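Local structure of mRNA export factor (Human herpesvirus 1, 4YXP) at residues S84-F89 and P135-D140; S97-M102 and Q139-G144. The protein regulates viral gene expression in herpes simplex virus 1, inhibiting host splicing and exporting viral intronless mRNAs from the nucleus, and acts as a homodimer. All coordinates share one frame; numbering follows the deposited sequence.

Contact 1 of 2, residues S84-F89 and P135-D140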
# COMPACT_ATOMS: atom_id res chain seq x y z
N SER B 84 -10.50 -21.52 20.72
CA SER B 84 -10.00 -20.88 21.93
C SER B 84 -9.69 -19.40 21.69
O SER B 84 -10.10 -18.53 22.46
CB SER B 84 -8.74 -21.59 22.43
OG SER B 84 -8.17 -20.91 23.53
N LEU B 85 -8.96 -19.12 20.62
CA LEU B 85 -8.60 -17.74 20.29
C LEU B 85 -9.87 -16.95 19.97
O LEU B 85 -10.01 -15.79 20.37
CB LEU B 85 -7.63 -17.70 19.11
CG LEU B 85 -7.12 -16.32 18.69
CD1 LEU B 85 -6.31 -15.67 19.80
CD2 LEU B 85 -6.30 -16.42 17.41
N TYR B 86 -10.78 -17.59 19.25
CA TYR B 86 -12.06 -17.00 18.88
C TYR B 86 -12.79 -16.54 20.13
O TYR B 86 -13.30 -15.43 20.20
CB TYR B 86 -12.89 -18.02 18.10
CG TYR B 86 -14.25 -17.54 17.62
CD1 TYR B 86 -15.30 -17.37 18.50
CD2 TYR B 86 -14.48 -17.30 16.27
CE1 TYR B 86 -16.55 -16.94 18.06
CE2 TYR B 86 -15.72 -16.88 15.82
CZ TYR B 86 -16.75 -16.70 16.72
OH TYR B 86 -17.99 -16.29 16.28
N ARG B 87 -12.82 -17.42 21.12
CA ARG B 87 -13.49 -17.16 22.39
C ARG B 87 -12.85 -15.97 23.11
O ARG B 87 -13.54 -15.15 23.71
CB ARG B 87 -13.45 -18.43 23.26
CG ARG B 87 -14.55 -18.53 24.29
CD ARG B 87 -14.84 -19.98 24.65
NE ARG B 87 -13.70 -20.65 25.28
CZ ARG B 87 -13.00 -21.66 24.74
NH1 ARG B 87 -13.30 -22.15 23.54
NH2 ARG B 87 -11.99 -22.18 25.42
N THR B 88 -11.52 -15.89 23.05
CA THR B 88 -10.78 -14.79 23.66
C THR B 88 -11.11 -13.45 22.98
O THR B 88 -11.33 -12.44 23.66
CB THR B 88 -9.26 -15.06 23.60
OG1 THR B 88 -8.95 -16.20 24.42
CG2 THR B 88 -8.45 -13.86 24.09
N PHE B 89 -11.14 -13.44 21.65
CA PHE B 89 -11.55 -12.25 20.90
C PHE B 89 -12.94 -11.79 21.32
O PHE B 89 -13.14 -10.63 21.67
CB PHE B 89 -11.55 -12.52 19.39
CG PHE B 89 -10.18 -12.62 18.77
CD1 PHE B 89 -9.06 -12.08 19.39
CD2 PHE B 89 -10.02 -13.26 17.55
CE1 PHE B 89 -7.81 -12.17 18.80
CE2 PHE B 89 -8.78 -13.36 16.96
CZ PHE B 89 -7.67 -12.82 17.58
N PRO B 135 -19.98 -18.14 13.96
CA PRO B 135 -20.28 -16.89 13.25
C PRO B 135 -19.04 -16.09 12.83
O PRO B 135 -18.08 -16.01 13.60
CB PRO B 135 -21.08 -16.09 14.29
CG PRO B 135 -21.70 -17.12 15.16
CD PRO B 135 -20.69 -18.23 15.24
N LEU B 136 -19.08 -15.52 11.63
CA LEU B 136 -18.05 -14.58 11.18
C LEU B 136 -18.43 -13.17 11.62
O LEU B 136 -19.41 -12.60 11.14
CB LEU B 136 -17.91 -14.63 9.65
CG LEU B 136 -17.60 -15.99 9.02
CD1 LEU B 136 -17.68 -15.91 7.50
CD2 LEU B 136 -16.24 -16.49 9.46
N ARG B 137 -17.64 -12.60 12.54
CA ARG B 137 -17.98 -11.32 13.15
C ARG B 137 -17.06 -10.19 12.67
O ARG B 137 -15.84 -10.35 12.67
CB ARG B 137 -17.91 -11.43 14.67
CG ARG B 137 -18.58 -12.68 15.24
CD ARG B 137 -18.33 -12.85 16.73
NE ARG B 137 -16.92 -12.61 17.08
CZ ARG B 137 -16.48 -11.59 17.82
NH1 ARG B 137 -17.31 -10.70 18.34
NH2 ARG B 137 -15.18 -11.47 18.05
N PRO B 138 -17.63 -9.03 12.28
CA PRO B 138 -16.78 -7.91 11.85
C PRO B 138 -15.85 -7.36 12.93
O PRO B 138 -14.83 -6.76 12.59
CB PRO B 138 -17.79 -6.84 11.43
CG PRO B 138 -19.03 -7.59 11.12
CD PRO B 138 -19.06 -8.75 12.07
N GLN B 139 -16.20 -7.57 14.20
CA GLN B 139 -15.44 -7.01 15.32
C GLN B 139 -14.23 -7.89 15.64
O GLN B 139 -13.32 -7.49 16.37
CB GLN B 139 -16.32 -6.88 16.56
CG GLN B 139 -17.63 -6.12 16.34
CD GLN B 139 -18.70 -6.96 15.64
OE1 GLN B 139 -18.61 -8.19 15.61
NE2 GLN B 139 -19.70 -6.30 15.08
N ASP B 140 -14.24 -9.10 15.08
CA ASP B 140 -13.11 -10.02 15.13
C ASP B 140 -11.87 -9.33 14.54
O ASP B 140 -11.95 -8.80 13.44
CB ASP B 140 -13.50 -11.29 14.36
CG ASP B 140 -12.39 -12.30 14.26
OD1 ASP B 140 -11.27 -11.94 13.84
OD2 ASP B 140 -12.66 -13.48 14.57
O HOH W 1 -13.92 -9.33 18.64

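Contact 2 of 2, residues S97-M102 and Q139-G144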
# COMPACT_ATOMS: atom_id res chain seq x y z
N SER B 97 -10.80 -4.39 20.09
CA SER B 97 -10.81 -3.17 19.28
C SER B 97 -9.39 -2.60 19.20
O SER B 97 -8.95 -2.16 18.13
CB SER B 97 -11.77 -2.13 19.86
OG SER B 97 -11.24 -1.51 21.02
N THR B 98 -8.70 -2.62 20.33
CA THR B 98 -7.29 -2.24 20.37
C THR B 98 -6.47 -3.10 19.41
O THR B 98 -5.72 -2.57 18.58
CB THR B 98 -6.72 -2.37 21.81
OG1 THR B 98 -7.44 -1.49 22.69
CG2 THR B 98 -5.25 -2.02 21.85
N ALA B 99 -6.62 -4.42 19.52
CA ALA B 99 -5.88 -5.35 18.67
C ALA B 99 -6.17 -5.10 17.19
O ALA B 99 -5.26 -5.13 16.35
CB ALA B 99 -6.22 -6.78 19.04
N LYS B 100 -7.44 -4.87 16.88
CA LYS B 100 -7.88 -4.65 15.51
C LYS B 100 -7.23 -3.39 14.92
O LYS B 100 -6.80 -3.39 13.77
CB LYS B 100 -9.41 -4.55 15.48
CG LYS B 100 -10.03 -4.33 14.11
CD LYS B 100 -11.54 -4.53 14.18
CE LYS B 100 -12.32 -3.49 13.39
NZ LYS B 100 -13.77 -3.83 13.30
N ALA B 101 -7.16 -2.33 15.72
CA ALA B 101 -6.55 -1.08 15.28
C ALA B 101 -5.07 -1.26 14.95
O ALA B 101 -4.58 -0.73 13.96
CB ALA B 101 -6.73 -0.01 16.33
N MET B 102 -4.36 -2.02 15.79
CA MET B 102 -2.94 -2.25 15.58
C MET B 102 -2.69 -3.17 14.39
O MET B 102 -1.79 -2.92 13.58
CB MET B 102 -2.30 -2.83 16.85
CG MET B 102 -1.81 -1.78 17.84
SD MET B 102 -1.10 -2.52 19.33
CE MET B 102 -2.47 -3.50 19.89
N GLN B 139 -16.20 -7.57 14.20
CA GLN B 139 -15.44 -7.01 15.32
C GLN B 139 -14.23 -7.89 15.64
O GLN B 139 -13.32 -7.49 16.37
CB GLN B 139 -16.32 -6.88 16.56
CG GLN B 139 -17.63 -6.12 16.34
CD GLN B 139 -18.70 -6.96 15.64
OE1 GLN B 139 -18.61 -8.19 15.61
NE2 GLN B 139 -19.70 -6.30 15.08
N ASP B 140 -14.24 -9.10 15.08
CA ASP B 140 -13.11 -10.02 15.13
C ASP B 140 -11.87 -9.33 14.54
O ASP B 140 -11.95 -8.80 13.44
CB ASP B 140 -13.50 -11.29 14.36
CG ASP B 140 -12.39 -12.30 14.26
OD1 ASP B 140 -11.27 -11.94 13.84
OD2 ASP B 140 -12.66 -13.48 14.57
N PRO B 141 -10.74 -9.30 15.27
CA PRO B 141 -9.58 -8.56 14.74
C PRO B 141 -9.08 -9.03 13.38
O PRO B 141 -8.60 -8.21 12.60
CB PRO B 141 -8.51 -8.78 15.81
CG PRO B 141 -9.27 -9.01 17.07
CD PRO B 141 -10.50 -9.76 16.65
N ILE B 142 -9.18 -10.33 13.10
CA ILE B 142 -8.67 -10.88 11.85
C ILE B 142 -9.64 -10.55 10.72
O ILE B 142 -9.23 -10.03 9.67
CB ILE B 142 -8.43 -12.40 11.98
CG1 ILE B 142 -7.30 -12.66 12.98
CG2 ILE B 142 -8.09 -13.02 10.62
CD1 ILE B 142 -7.05 -14.13 13.28
N ILE B 143 -10.92 -10.85 10.92
CA ILE B 143 -11.93 -10.55 9.91
C ILE B 143 -12.03 -9.04 9.70
O ILE B 143 -12.17 -8.56 8.57
CB ILE B 143 -13.29 -11.17 10.29
CG1 ILE B 143 -13.17 -12.70 10.29
CG2 ILE B 143 -14.38 -10.71 9.32
CD1 ILE B 143 -14.41 -13.43 10.75
N GLY B 144 -11.94 -8.29 10.80
CA GLY B 144 -12.11 -6.84 10.75
C GLY B 144 -11.08 -6.06 9.95
O GLY B 144 -11.32 -4.91 9.57

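Contact 1 of 2, residues S84-F89 and P135-D140
Phe89 and Asp140 bring the two backbones nearest, with CA atoms 6.4 Å apart, where helix 75-91 passes the irregular segment 135-140. Tyr86 makes the direct polar link; with CG anti to the backbone N (chi1 -179°), its ring is carried off the helix, and the OH at its far end donates to Pro135 O over 2.7 Å. The donor is tilted 18° from the carbonyl plane, and this oxygen lies at the ring edge, in the ring plane. The Pro135 ring crosses the tyrosine at about a right angle, with CD 3.5 Å from Tyr86 OH. Arg137 CD reaches the same hydroxyl, also at 3.5 Å, but its guanidinium has at most a weak cation-pi attraction to the ring. Segment 135-140 connects helix 112-132 to helix 141-144 and ends in a type I beta turn from Arg137 to Asp140, the N-cap of the short helix. Asp140 OD2 accepts from Trp125 NE1, and Phe89 CD2 lies 4.0 Å from Asp140 OD2, with the ring and carboxylate planes 71° apart. A water accepts from Arg137 NH2 at 2.6 Å and donates weakly to Phe89 O and Gln139 O. Phe89 also meets Tyr268 of the second subunit, rings edge-to-face.

Contact 2 of 2, residues S97-M102 and Q139-G144
Lys100 leaves helix 93-109 with CG anti to the backbone N (chi1 -180°) and CD close to anti as well (chi2 168°), which places CG and CD alongside the short helix, from Pro141 to Gly144, before the chain bends at chi3. The backbones are close here, Lys100 CA lying 4.3 Å from Pro141 CA, and contact is made by aliphatic carbon. Lys100 CB sits 4.1 Å from Pro141 CA, and further along the chain Lys100 CD passes 4.2 Å from Gly144 CA. Gly144 has no side chain, and the lysine methylenes run close to its backbone. Lys100 CD also comes within 4.1 Å of Gln139 O. The ammonium end continues past Gln139 and is hydrogen-bonded to Pro138 O, so the lysine combines apolar contact along its stem with a polar bond at its tip. One residue earlier in the helix, Ala99 CB meets Pro141 CG at 4.3 Å, a small methyl against the proline ring.

The second segment is shaped by an N-cap. Asp140 OD1 accepts two backbone N-H groups: Ile142 N, 2.7 Å away, meets it nearly along the C-O axis, whereas Ile143 N, at 3.1 Å, comes from above the carboxylate plane in the straighter bond of the two (163° at the hydrogen). Gly144 N in turn bonds to Asp140 O.

The short helix lies against helix 93-109 through Pro141 and Gly144. Phe89 of helix 75-91 packs on Ile142, and Trp125 of helix 112-132 on Ile142 and Ile143. Tyr268 of the second subunit packs on both Ala99 and Ile142.

Contacts 1 and 2 lie with their centres about 9 Å apart, on the same side of the chain's centre and away from the zinc site. Along the chain, helix 75-91 comes first and helix 93-109 directly after it; both then meet the single later stretch that leads from helix 112-132 into helix 141-144. The contacts share Gln139 and Asp140, and they touch directly where Phe89 CG packs 3.6 Å from Pro141 CD. Consecutive helices are thereby joined to one loop-and-helix element within the helical, strand-free folded domain. Tyr268 of the second subunit reaches both, from a region important for homodimerization, so this corner of the fold forms part of the intertwined dimer interface.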